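Local coordinates for protein UDP-L-Rhamnose Synthase (Acanthamoeba polyphaga mimivirus, PDB 7JID) that makes UDP-L-rhamnose, probably through an NADPH-dependent reduction of a keto-sugar nucleotide, and binds NADP and UDP-L-rhamnose side by side, at residues A[104-109]-A[141-146]; A[160-165]-A[214-219]; A[192-197]-A[279-284]. One frame throughout, in Å; residues are numbered along the deposited sequence.

In the fold
Interactions 1 and 2 share the Rossmann sheet, and interaction 3 lies beyond its edge strand. Interaction 1 lays helix 138-150 against strand 103-109 beside the NADP. Interaction 2 joins strands 157-162 and 212-215, and its loop reaches the UDP-rhamnose. Interaction 3 packs the start of helix 195-207 on helix 277-287. Centres of 1 and 2 lie about 12 Å apart, of 2 and 3 about 11 Å, and of 1 and 3 about 22 Å. Along the chain, 1 closes before the others open, whereas the segments of 2 and 3 alternate. Neighbouring strands join 1 to 2; the loop after strand 212-215 joins 2 to 3, Phe216 O bonding Thr193 OG1 and Asn218 OD1 bonding Ile194 N.

Interaction 1 of 3, residues A[104-109]-A[141-146]; sequences LTYLGT and VVKGFT. With NAP (NADP nicotinamide-adenine-dinucleotide phosphate), chain D.
Strand 104-109 and helix 141-146, which meet through Tyr106, Thr109, Lys143 and Thr146, run 131° apart in direction, with their axes 8.6 Å apart at closest approach. This is a helix laid on the parallel sheet of a Rossmann fold, and Lys143 has the place of the lysine in the YxxxK motif of short-chain dehydrogenases. Its chain bends at chi2 (-75°), which turns CD toward the strand, and then runs out extended, so that Lys143 NZ donates a hydrogen bond of 2.9 Å to Tyr106 OH at the edge of the ring. Lys143 NZ also approaches the nicotinamide-side ribose, 3.9 Å from O3D of the NADP, consistent with a role in holding the cofactor. Tyr106 OH has a second polar partner in a water, which donates to Lys143 O in turn; phenol and helix backbone are thereby bridged. The Thr146 side chain crosses the Tyr106 side chain at about a right angle, with CG2 3.4 Å from OH, while its own OG1 bonds to Asn86 O of helix 79-99. Thr109 OG1 is engaged elsewhere: it bonds to Cys111 N and to O4' of the UDP-rhamnose, probably the hydroxyl formed when a 4-keto sugar is reduced, as in RmlD relatives. The methyl CG2 of Thr109 presses tightly on Lys143 CB at 3.4 Å.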
loop_
_atom_site.group_PDB
_atom_site.type_symbol
_atom_site.label_atom_id
_atom_site.label_comp_id
_atom_site.label_asym_id
_atom_site.label_seq_id
_atom_site.Cartn_x
_atom_site.Cartn_y
_atom_site.Cartn_z
ATOM N N LEU A 104 15.245 6.254 12.319
ATOM C CA LEU A 104 14.431 6.934 11.285
ATOM C C LEU A 104 13.292 7.667 11.983
ATOM O O LEU A 104 12.589 7.035 12.763
ATOM C CB LEU A 104 13.875 5.913 10.308
ATOM C CG LEU A 104 12.876 6.436 9.263
ATOM C CD1 LEU A 104 13.541 7.449 8.353
ATOM C CD2 LEU A 104 12.354 5.271 8.467
ATOM N N THR A 105 13.131 8.935 11.640
ATOM C CA THR A 105 11.904 9.707 11.929
ATOM C C THR A 105 11.075 9.739 10.646
ATOM O O THR A 105 11.530 10.311 9.673
ATOM C CB THR A 105 12.202 11.116 12.454
ATOM O OG1 THR A 105 13.091 11.022 13.580
ATOM C CG2 THR A 105 10.924 11.813 12.858
ATOM N N TYR A 106 9.870 9.200 10.732
ATOM C CA TYR A 106 8.850 9.264 9.671
ATOM C C TYR A 106 7.779 10.279 10.086
ATOM O O TYR A 106 7.081 10.060 11.047
ATOM C CB TYR A 106 8.271 7.877 9.387
ATOM C CG TYR A 106 6.982 7.923 8.614
ATOM C CD1 TYR A 106 6.963 8.365 7.292
ATOM C CD2 TYR A 106 5.820 7.493 9.198
ATOM C CE1 TYR A 106 5.771 8.434 6.597
ATOM C CE2 TYR A 106 4.611 7.557 8.514
ATOM C CZ TYR A 106 4.612 7.983 7.198
ATOM O OH TYR A 106 3.452 8.106 6.477
ATOM N N LEU A 107 7.648 11.361 9.330
ATOM C CA LEU A 107 6.547 12.338 9.578
ATOM C C LEU A 107 5.301 11.846 8.858
ATOM O O LEU A 107 5.283 11.867 7.608
ATOM C CB LEU A 107 6.936 13.736 9.125
ATOM C CG LEU A 107 6.026 14.838 9.692
ATOM C CD1 LEU A 107 5.921 14.787 11.203
ATOM C CD2 LEU A 107 6.540 16.208 9.269
ATOM N N GLY A 108 4.379 11.236 9.620
ATOM C CA GLY A 108 3.115 10.703 9.094
ATOM C C GLY A 108 1.976 11.675 9.324
ATOM O O GLY A 108 2.132 12.889 9.271
ATOM N N THR A 109 0.815 11.099 9.549
ATOM C CA THR A 109 -0.432 11.874 9.641
ATOM C C THR A 109 -1.381 11.258 10.655
ATOM O O THR A 109 -1.475 10.018 10.735
ATOM C CB THR A 109 -1.063 12.037 8.252
ATOM O OG1 THR A 109 -2.219 12.859 8.407
ATOM C CG2 THR A 109 -1.439 10.703 7.636
ATOM N N VAL A 141 -6.701 6.822 3.215
ATOM C CA VAL A 141 -6.728 5.337 3.112
ATOM C C VAL A 141 -5.297 4.800 3.056
ATOM O O VAL A 141 -4.932 3.946 3.874
ATOM C CB VAL A 141 -7.524 4.886 1.895
ATOM C CG1 VAL A 141 -7.319 3.384 1.716
ATOM C CG2 VAL A 141 -9.001 5.211 2.099
ATOM N N VAL A 142 -4.496 5.328 2.156
ATOM C CA VAL A 142 -3.108 4.841 1.958
ATOM C C VAL A 142 -2.298 5.145 3.219
ATOM O O VAL A 142 -1.602 4.250 3.713
ATOM C CB VAL A 142 -2.491 5.437 0.690
ATOM C CG1 VAL A 142 -0.989 5.133 0.621
ATOM C CG2 VAL A 142 -3.201 4.892 -0.529
ATOM N N LYS A 143 -2.393 6.365 3.752
ATOM C CA LYS A 143 -1.648 6.795 4.963
ATOM C C LYS A 143 -2.047 5.968 6.174
ATOM O O LYS A 143 -1.186 5.741 7.011
ATOM C CB LYS A 143 -1.768 8.296 5.204
ATOM C CG LYS A 143 -0.922 9.135 4.252
ATOM C CD LYS A 143 0.585 9.095 4.611
ATOM C CE LYS A 143 1.442 10.094 3.908
ATOM N NZ LYS A 143 2.827 10.097 4.441
ATOM N N GLY A 144 -3.294 5.549 6.250
ATOM C CA GLY A 144 -3.741 4.668 7.334
ATOM C C GLY A 144 -2.943 3.396 7.298
ATOM O O GLY A 144 -2.411 2.928 8.368
ATOM N N PHE A 145 -2.815 2.781 6.126
ATOM C CA PHE A 145 -2.011 1.549 6.028
ATOM C C PHE A 145 -0.549 1.843 6.304
ATOM O O PHE A 145 0.101 1.036 6.927
ATOM C CB PHE A 145 -2.233 0.856 4.686
ATOM C CG PHE A 145 -3.603 0.223 4.618
ATOM C CD1 PHE A 145 -3.898 -0.867 5.422
ATOM C CD2 PHE A 145 -4.624 0.784 3.869
ATOM C CE1 PHE A 145 -5.160 -1.435 5.414
ATOM C CE2 PHE A 145 -5.874 0.192 3.829
ATOM C CZ PHE A 145 -6.138 -0.902 4.622
ATOM N N THR A 146 0.008 2.958 5.819
ATOM C CA THR A 146 1.417 3.270 6.167
ATOM C C THR A 146 1.571 3.348 7.689
ATOM O O THR A 146 2.563 2.814 8.259
ATOM C CB THR A 146 1.899 4.549 5.501
ATOM O OG1 THR A 146 1.579 4.334 4.124
ATOM C CG2 THR A 146 3.368 4.772 5.738
HETATM P PA NAP D . 5.766 19.095 0.329
HETATM O O1A NAP D . 6.165 20.550 0.407
HETATM O O2A NAP D . 5.045 18.608 -0.890
HETATM O O5B NAP D . 7.138 18.335 0.546
HETATM C C5B NAP D . 7.259 16.951 0.216
HETATM C C4B NAP D . 8.636 16.555 -0.292
HETATM O O4B NAP D . 8.746 15.146 -0.443
HETATM C C3B NAP D . 8.867 17.206 -1.649
HETATM O O3B NAP D . 10.165 17.830 -1.503
HETATM C C2B NAP D . 8.895 16.008 -2.589
HETATM O O2B NAP D . 9.896 16.207 -3.542
HETATM C C1B NAP D . 9.323 14.844 -1.698
HETATM N N9A NAP D . 9.000 13.494 -2.118
HETATM C C8A NAP D . 7.796 12.997 -2.366
HETATM N N7A NAP D . 7.877 11.703 -2.683
HETATM C C5A NAP D . 9.173 11.370 -2.647
HETATM C C6A NAP D . 9.890 10.184 -2.915
HETATM N N6A NAP D . 9.230 9.107 -3.275
HETATM N N1A NAP D . 11.261 10.247 -2.790
HETATM C C2A NAP D . 11.859 11.382 -2.400
HETATM N N3A NAP D . 11.264 12.557 -2.140
HETATM C C4A NAP D . 9.908 12.550 -2.247
HETATM O O3 NAP D . 4.867 18.559 1.553
HETATM P PN NAP D . 5.063 18.885 3.132
HETATM O O1N NAP D . 3.706 19.488 3.454
HETATM O O2N NAP D . 6.367 19.439 3.529
HETATM O O5D NAP D . 4.920 17.420 3.716
HETATM C C5D NAP D . 5.911 16.465 4.072
HETATM C C4D NAP D . 5.219 15.071 4.138
HETATM O O4D NAP D . 5.375 14.582 5.432
HETATM C C3D NAP D . 3.731 15.249 3.920
HETATM O O3D NAP D . 3.025 13.966 3.728
HETATM C C2D NAP D . 3.542 16.022 5.247
HETATM O O2D NAP D . 2.220 16.187 5.779
HETATM C C1D NAP D . 4.376 15.235 6.224
HETATM P P2B NAP D . 9.562 16.212 -5.093
HETATM O O1X NAP D . 8.964 17.503 -5.452
HETATM O O2X NAP D . 11.022 16.135 -5.580
HETATM O O3X NAP D . 8.701 15.028 -5.545
HETATM O O HOH W 1 1.151 7.435 7.863
#

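Interaction 2 of 3, residues A[160-165]-A[214-219]; sequences LRIRMP and FNFTNP. With AWU ([[(2~{R},3~{S},4~{R},5~{R})-5-[2,4-bis(oxidanylidene)pyrimidin-1-yl]-3,4-bis(oxidanyl)oxolan-2-yl]methoxy-oxidanyl-phosphoryl] [(2~{R},3~{R},4~{R},5~{R},6~{S})-6-methyl-3,4,5-tris(oxidanyl)oxan-2-yl] hydrogen phosphate), chain C.
Leu160 and Phe214, then Arg161 and Asn215, pair as neighbours on parallel strands at the edge of the Rossmann sheet. Arg161 N donates to Phe214 O at 2.9 Å, nearly straight at 170°, and Arg161 O accepts from Phe216 N at 2.8 Å; Arg161 thus bonds to the residues before and after its partner, the parallel pattern. The second bond is more bent, with its donor above the carbonyl plane, where the chain beyond Asn215 leaves the strand.

On the face carrying Leu160 and Phe214 the knob is Leu160. Its CD1 sits over the centre of the Phe216 ring, 4.0 Å from the centroid, a CH-pi contact only 5° off the ring normal. Its other branch, CD2, fits the notch between Phe214 CB and Phe216 CD1. Phe216 has CG anti to its backbone N (chi1 -151°), which sets CG on the Leu160 side. Ile162 CG2 meets the rim of the Phe216 ring at CD2, in the ring plane, at 3.7 Å. Further along, the Thr217 methyl CG2 settles against Arg163 CB at 3.9 Å.

On the reverse face, Arg161 and Asn215 lie side by side. Arg161 NH1 donates to Asn215 OD1 at 2.8 Å, with the oxygen in the guanidinium plane, and also bonds to Thr127 O, while NH2 forms a salt bridge with Asp147. Beyond the strand, Met164 N donates to O3' of the UDP-rhamnose at 2.9 Å and more weakly to O2'. The face of Leu160 and Phe214 is lined by hydrocarbon, the face of Arg161 holds a buried charge that its acceptors probably stabilise, and the loop that follows the strand meets the sugar through the Met164 N-H.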
loop_
_atom_site.group_PDB
_atom_site.type_symbol
_atom_site.label_atom_id
_atom_site.label_comp_id
_atom_site.label_asym_id
_atom_site.label_seq_id
_atom_site.Cartn_x
_atom_site.Cartn_y
_atom_site.Cartn_z
ATOM N N LEU A 160 5.475 9.926 13.620
ATOM C CA LEU A 160 4.823 11.116 14.216
ATOM C C LEU A 160 3.560 11.459 13.409
ATOM O O LEU A 160 3.636 11.645 12.184
ATOM C CB LEU A 160 5.759 12.324 14.252
ATOM C CG LEU A 160 7.010 12.111 15.102
ATOM C CD1 LEU A 160 7.868 13.347 15.076
ATOM C CD2 LEU A 160 6.671 11.658 16.521
ATOM N N ARG A 161 2.405 11.407 14.058
ATOM C CA ARG A 161 1.137 11.795 13.400
ATOM C C ARG A 161 0.816 13.279 13.580
ATOM O O ARG A 161 0.305 13.724 14.634
ATOM C CB ARG A 161 0.037 10.911 13.990
ATOM C CG ARG A 161 0.174 9.427 13.741
ATOM C CD ARG A 161 -1.050 8.808 14.362
ATOM N NE ARG A 161 -1.120 7.380 14.348
ATOM C CZ ARG A 161 -1.792 6.644 15.227
ATOM N NH1 ARG A 161 -2.340 7.216 16.291
ATOM N NH2 ARG A 161 -1.849 5.335 15.047
ATOM N N ILE A 162 1.164 14.108 12.582
ATOM C CA ILE A 162 0.768 15.541 12.596
ATOM C C ILE A 162 -0.593 15.651 11.898
ATOM O O ILE A 162 -0.942 14.759 11.107
ATOM C CB ILE A 162 1.827 16.452 11.965
ATOM C CG1 ILE A 162 2.104 16.066 10.510
ATOM C CG2 ILE A 162 3.072 16.466 12.841
ATOM C CD1 ILE A 162 2.706 17.217 9.725
ATOM N N ARG A 163 -1.260 16.741 12.159
ATOM C CA ARG A 163 -2.469 17.092 11.390
ATOM C C ARG A 163 -2.485 18.567 11.087
ATOM O O ARG A 163 -2.104 19.376 11.960
ATOM C CB ARG A 163 -3.734 16.741 12.157
ATOM C CG ARG A 163 -3.844 15.273 12.493
ATOM C CD ARG A 163 -5.188 14.911 13.116
ATOM N NE ARG A 163 -6.266 15.009 12.135
ATOM C CZ ARG A 163 -7.384 15.730 12.220
ATOM N NH1 ARG A 163 -7.545 16.642 13.152
ATOM N NH2 ARG A 163 -8.294 15.629 11.283
ATOM N N MET A 164 -3.089 18.928 9.964
ATOM C CA MET A 164 -3.437 20.343 9.662
ATOM C C MET A 164 -2.317 21.275 10.122
ATOM O O MET A 164 -2.512 22.251 10.879
ATOM C CB MET A 164 -4.737 20.713 10.369
ATOM C CG MET A 164 -5.845 19.764 9.922
ATOM S SD MET A 164 -7.355 19.954 10.843
ATOM C CE MET A 164 -8.475 19.008 9.817
ATOM N N PRO A 165 -1.066 21.035 9.656
ATOM C CA PRO A 165 0.053 21.808 10.164
ATOM C C PRO A 165 -0.035 23.312 9.886
ATOM O O PRO A 165 -0.508 23.722 8.815
ATOM C CB PRO A 165 1.275 21.250 9.434
ATOM C CG PRO A 165 0.729 20.454 8.290
ATOM C CD PRO A 165 -0.657 19.975 8.726
ATOM N N PHE A 214 3.661 8.303 17.866
ATOM C CA PHE A 214 3.176 9.414 18.728
ATOM C C PHE A 214 2.175 10.231 17.939
ATOM O O PHE A 214 2.527 10.793 16.877
ATOM C CB PHE A 214 4.298 10.315 19.203
ATOM C CG PHE A 214 5.225 9.686 20.217
ATOM C CD1 PHE A 214 5.151 10.058 21.556
ATOM C CD2 PHE A 214 6.236 8.834 19.809
ATOM C CE1 PHE A 214 6.048 9.513 22.474
ATOM C CE2 PHE A 214 7.099 8.257 20.739
ATOM C CZ PHE A 214 7.027 8.643 22.064
ATOM N N ASN A 215 1.016 10.451 18.524
ATOM C CA ASN A 215 0.124 11.561 18.121
ATOM C C ASN A 215 0.901 12.853 18.372
ATOM O O ASN A 215 1.471 13.030 19.445
ATOM C CB ASN A 215 -1.198 11.467 18.887
ATOM C CG ASN A 215 -2.059 10.325 18.436
ATOM O OD1 ASN A 215 -1.968 9.846 17.306
ATOM N ND2 ASN A 215 -2.889 9.816 19.355
ATOM N N PHE A 216 0.962 13.713 17.375
ATOM C CA PHE A 216 1.935 14.813 17.323
ATOM C C PHE A 216 1.192 16.083 16.917
ATOM O O PHE A 216 1.623 16.814 16.032
ATOM C CB PHE A 216 3.105 14.450 16.427
ATOM C CG PHE A 216 4.340 15.160 16.877
ATOM C CD1 PHE A 216 4.997 14.759 18.025
ATOM C CD2 PHE A 216 4.893 16.143 16.088
ATOM C CE1 PHE A 216 6.174 15.411 18.396
ATOM C CE2 PHE A 216 6.041 16.809 16.479
ATOM C CZ PHE A 216 6.692 16.402 17.618
ATOM N N THR A 217 0.119 16.339 17.651
ATOM C CA THR A 217 -0.657 17.593 17.598
ATOM C C THR A 217 -0.546 18.318 18.946
ATOM O O THR A 217 -0.302 17.669 19.985
ATOM C CB THR A 217 -2.114 17.294 17.244
ATOM O OG1 THR A 217 -2.535 16.275 18.146
ATOM C CG2 THR A 217 -2.289 16.839 15.807
ATOM N N ASN A 218 -0.770 19.629 18.965
ATOM C CA ASN A 218 -0.873 20.388 20.235
ATOM C C ASN A 218 -2.066 19.830 20.996
ATOM O O ASN A 218 -3.062 19.404 20.383
ATOM C CB ASN A 218 -1.076 21.883 20.026
ATOM C CG ASN A 218 0.094 22.637 19.417
ATOM O OD1 ASN A 218 0.438 22.457 18.247
ATOM N ND2 ASN A 218 0.714 23.474 20.245
ATOM N N PRO A 219 -1.966 19.733 22.324
ATOM C CA PRO A 219 -3.099 19.223 23.093
ATOM C C PRO A 219 -4.399 19.988 22.802
ATOM O O PRO A 219 -4.362 21.230 22.664
ATOM C CB PRO A 219 -2.645 19.366 24.531
ATOM C CG PRO A 219 -1.164 19.159 24.426
ATOM C CD PRO A 219 -0.740 19.893 23.141
HETATM P PA AWU C . -7.431 21.163 2.535
HETATM O O1A AWU C . -8.230 20.471 1.496
HETATM O O2A AWU C . -6.844 22.524 2.206
HETATM O O3A AWU C . -6.069 20.433 3.052
HETATM P PB AWU C . -5.729 18.820 2.997
HETATM O O1B AWU C . -6.825 17.899 3.587
HETATM O O2B AWU C . -5.168 18.503 1.593
HETATM O O3B AWU C . -4.551 18.836 4.079
HETATM C "C5'" AWU C . -1.998 16.345 4.728
HETATM O "O5'" AWU C . -2.658 17.530 4.323
HETATM C "C4'" AWU C . -1.968 16.273 6.245
HETATM O "O4'" AWU C . -1.460 15.002 6.709
HETATM C "C3'" AWU C . -3.359 16.441 6.761
HETATM O "O3'" AWU C . -3.279 16.665 8.144
HETATM C "C2'" AWU C . -4.065 17.670 6.198
HETATM C "C1'" AWU C . -3.938 17.758 4.741
HETATM N N1 AWU C . -11.859 23.511 3.890
HETATM C C2 AWU C . -12.865 24.456 3.995
HETATM O O2 AWU C . -13.218 24.868 5.119
HETATM N N3 AWU C . -13.355 25.017 2.844
HETATM C C4 AWU C . -12.992 24.567 1.613
HETATM O O4 AWU C . -13.483 25.165 0.586
HETATM C C5 AWU C . -11.964 23.629 1.509
HETATM C C6 AWU C . -11.470 23.021 2.658
HETATM C C1C AWU C . -11.279 22.889 5.114
HETATM C C2C AWU C . -11.191 21.362 5.134
HETATM C C3C AWU C . -9.984 21.130 6.077
HETATM C C4C AWU C . -9.143 22.330 5.779
HETATM C C5C AWU C . -7.896 22.065 4.963
HETATM C "C6'" AWU C . -0.603 16.454 4.117
HETATM O "O2'" AWU C . -3.383 18.812 6.672
HETATM O O2C AWU C . -12.381 20.850 5.679
HETATM O O3C AWU C . -10.374 21.239 7.434
HETATM O O4C AWU C . -9.916 23.249 5.019
HETATM O O5C AWU C . -8.318 21.292 3.815
#

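Interaction 3 of 3, residues A[192-197]-A[279-284]; sequences MTILDQ and TGIREV
Ile194 wedged onto Gly280 makes this an apolar contact with a polar margin, set where helix 195-207 begins and where the final helix, 277-287, passes it. The evidence is a close approach: Ile194 CD1 stands 3.3 Å from Gly280 C and 3.6 Å from Ile281 N, so the methyl rests on the helix backbone itself. Gly280 has no side chain, and its CA and carbonyl form the floor that receives this methyl. Around it the wall is aliphatic. Ile281 starts off away from Ile194 but bends back, bringing CD1 within 4.1 Å of Ile194 CD1. The Ile194 and Val284 side chains slide past each other in opposite directions, and their CG2 atoms meet at 3.6 Å.

Ile194 occupies the N-cap position of helix 195-207, the last helix of the long beta-alpha-beta connection between strands 157-162 and 212-215 of the Rossmann sheet. Its side chain points to helix 277-287 while its backbone N bonds to Asn218 OD1, just beyond the second of those strands. The same Asn218 uses ND2 to hold Gln197 OE1, which fixes the rotation of the Gln197 amide.

With OE1 engaged there, Gln197 directs NE2 over Gly280: with chi2 166° CD lies extended from the backbone, and the amide nitrogen comes over the glycine. Gln197 NE2 lies 3.5 Å from Gly280 O, an approach too loose to count as a hydrogen bond, and that carbonyl already accepts from Val284 N within its helix. At the margin a water accepts weakly from Gln197 NE2 and donates to Glu283 OE2 at 2.7 Å, an oxygen that also forms a salt bridge with Lys287.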
loop_
_atom_site.group_PDB
_atom_site.type_symbol
_atom_site.label_atom_id
_atom_site.label_comp_id
_atom_site.label_asym_id
_atom_site.label_seq_id
_atom_site.Cartn_x
_atom_site.Cartn_y
_atom_site.Cartn_z
ATOM N N MET A 192 -4.641 19.778 15.780
ATOM C CA MET A 192 -3.751 20.411 14.781
ATOM C C MET A 192 -2.346 20.547 15.356
ATOM O O MET A 192 -2.206 20.502 16.540
ATOM C CB MET A 192 -4.256 21.780 14.311
ATOM C CG MET A 192 -5.744 21.841 14.119
ATOM S SD MET A 192 -6.200 23.322 13.185
ATOM C CE MET A 192 -8.002 23.113 13.077
ATOM N N THR A 193 -1.381 20.748 14.474
ATOM C CA THR A 193 0.067 20.790 14.786
ATOM C C THR A 193 0.608 22.172 14.460
ATOM O O THR A 193 0.613 22.536 13.286
ATOM C CB THR A 193 0.824 19.747 13.967
ATOM O OG1 THR A 193 0.323 18.440 14.253
ATOM C CG2 THR A 193 2.301 19.712 14.306
ATOM N N ILE A 194 1.073 22.918 15.479
ATOM C CA ILE A 194 1.796 24.181 15.243
ATOM C C ILE A 194 3.279 23.855 15.049
ATOM O O ILE A 194 3.928 23.446 16.008
ATOM C CB ILE A 194 1.567 25.214 16.353
ATOM C CG1 ILE A 194 0.061 25.535 16.471
ATOM C CG2 ILE A 194 2.397 26.442 16.011
ATOM C CD1 ILE A 194 -0.262 26.385 17.628
ATOM N N LEU A 195 3.750 23.922 13.805
ATOM C CA LEU A 195 5.101 23.406 13.478
ATOM C C LEU A 195 6.161 24.266 14.166
ATOM O O LEU A 195 7.159 23.696 14.576
ATOM C CB LEU A 195 5.297 23.387 11.956
ATOM C CG LEU A 195 4.545 22.295 11.212
ATOM C CD1 LEU A 195 4.756 22.445 9.717
ATOM C CD2 LEU A 195 4.959 20.906 11.671
ATOM N N ASP A 196 5.940 25.573 14.326
ATOM C CA ASP A 196 6.943 26.423 15.014
ATOM C C ASP A 196 7.206 25.884 16.427
ATOM O O ASP A 196 8.337 25.888 16.869
ATOM C CB ASP A 196 6.527 27.885 15.020
ATOM C CG ASP A 196 6.236 28.401 13.641
ATOM O OD1 ASP A 196 7.147 29.018 13.041
ATOM O OD2 ASP A 196 5.103 28.210 13.155
ATOM N N GLN A 197 6.173 25.390 17.096
ATOM C CA GLN A 197 6.247 24.872 18.470
ATOM C C GLN A 197 6.730 23.426 18.497
ATOM O O GLN A 197 7.438 23.040 19.471
ATOM C CB GLN A 197 4.878 25.051 19.136
ATOM C CG GLN A 197 4.589 26.515 19.384
ATOM C CD GLN A 197 3.147 26.785 19.729
ATOM O OE1 GLN A 197 2.420 25.863 20.090
ATOM N NE2 GLN A 197 2.755 28.052 19.613
ATOM N N THR A 279 -4.081 28.316 23.169
ATOM C CA THR A 279 -2.932 29.135 23.639
ATOM C C THR A 279 -1.931 29.252 22.490
ATOM O O THR A 279 -1.513 30.392 22.184
ATOM C CB THR A 279 -2.283 28.562 24.894
ATOM O OG1 THR A 279 -3.254 28.435 25.938
ATOM C CG2 THR A 279 -1.128 29.415 25.362
ATOM N N GLY A 280 -1.612 28.141 21.818
ATOM C CA GLY A 280 -0.625 28.159 20.738
ATOM C C GLY A 280 -1.097 28.967 19.561
ATOM O O GLY A 280 -0.296 29.729 18.996
ATOM N N ILE A 281 -2.360 28.853 19.139
ATOM C CA ILE A 281 -2.909 29.621 17.984
ATOM C C ILE A 281 -2.935 31.100 18.367
ATOM O O ILE A 281 -2.620 31.932 17.492
ATOM C CB ILE A 281 -4.329 29.150 17.603
ATOM C CG1 ILE A 281 -4.317 27.741 17.020
ATOM C CG2 ILE A 281 -4.991 30.128 16.635
ATOM C CD1 ILE A 281 -3.621 27.626 15.711
ATOM N N ARG A 282 -3.378 31.436 19.572
ATOM C CA ARG A 282 -3.364 32.857 20.005
ATOM C C ARG A 282 -1.961 33.421 19.779
ATOM O O ARG A 282 -1.841 34.536 19.209
ATOM C CB ARG A 282 -3.724 32.997 21.483
ATOM C CG ARG A 282 -3.681 34.439 21.975
ATOM C CD ARG A 282 -4.313 34.588 23.340
ATOM N NE ARG A 282 -5.591 33.889 23.430
ATOM C CZ ARG A 282 -5.817 32.758 24.086
ATOM N NH1 ARG A 282 -7.028 32.244 24.086
ATOM N NH2 ARG A 282 -4.850 32.161 24.753
ATOM N N GLU A 283 -0.954 32.668 20.197
ATOM C CA GLU A 283 0.468 33.084 20.056
ATOM C C GLU A 283 0.753 33.268 18.570
ATOM O O GLU A 283 1.236 34.371 18.183
ATOM C CB GLU A 283 1.419 32.138 20.793
ATOM C CG GLU A 283 2.892 32.471 20.541
ATOM C CD GLU A 283 3.928 31.682 21.333
ATOM O OE1 GLU A 283 3.568 31.056 22.348
ATOM O OE2 GLU A 283 5.111 31.687 20.921
ATOM N N VAL A 284 0.462 32.264 17.733
ATOM C CA VAL A 284 0.738 32.301 16.267
ATOM C C VAL A 284 0.077 33.517 15.642
ATOM O O VAL A 284 0.761 34.239 14.874
ATOM C CB VAL A 284 0.283 30.984 15.592
ATOM C CG1 VAL A 284 0.170 31.051 14.069
ATOM C CG2 VAL A 284 1.220 29.866 15.993
HETATM O O HOH W 2 4.727 30.567 18.450
#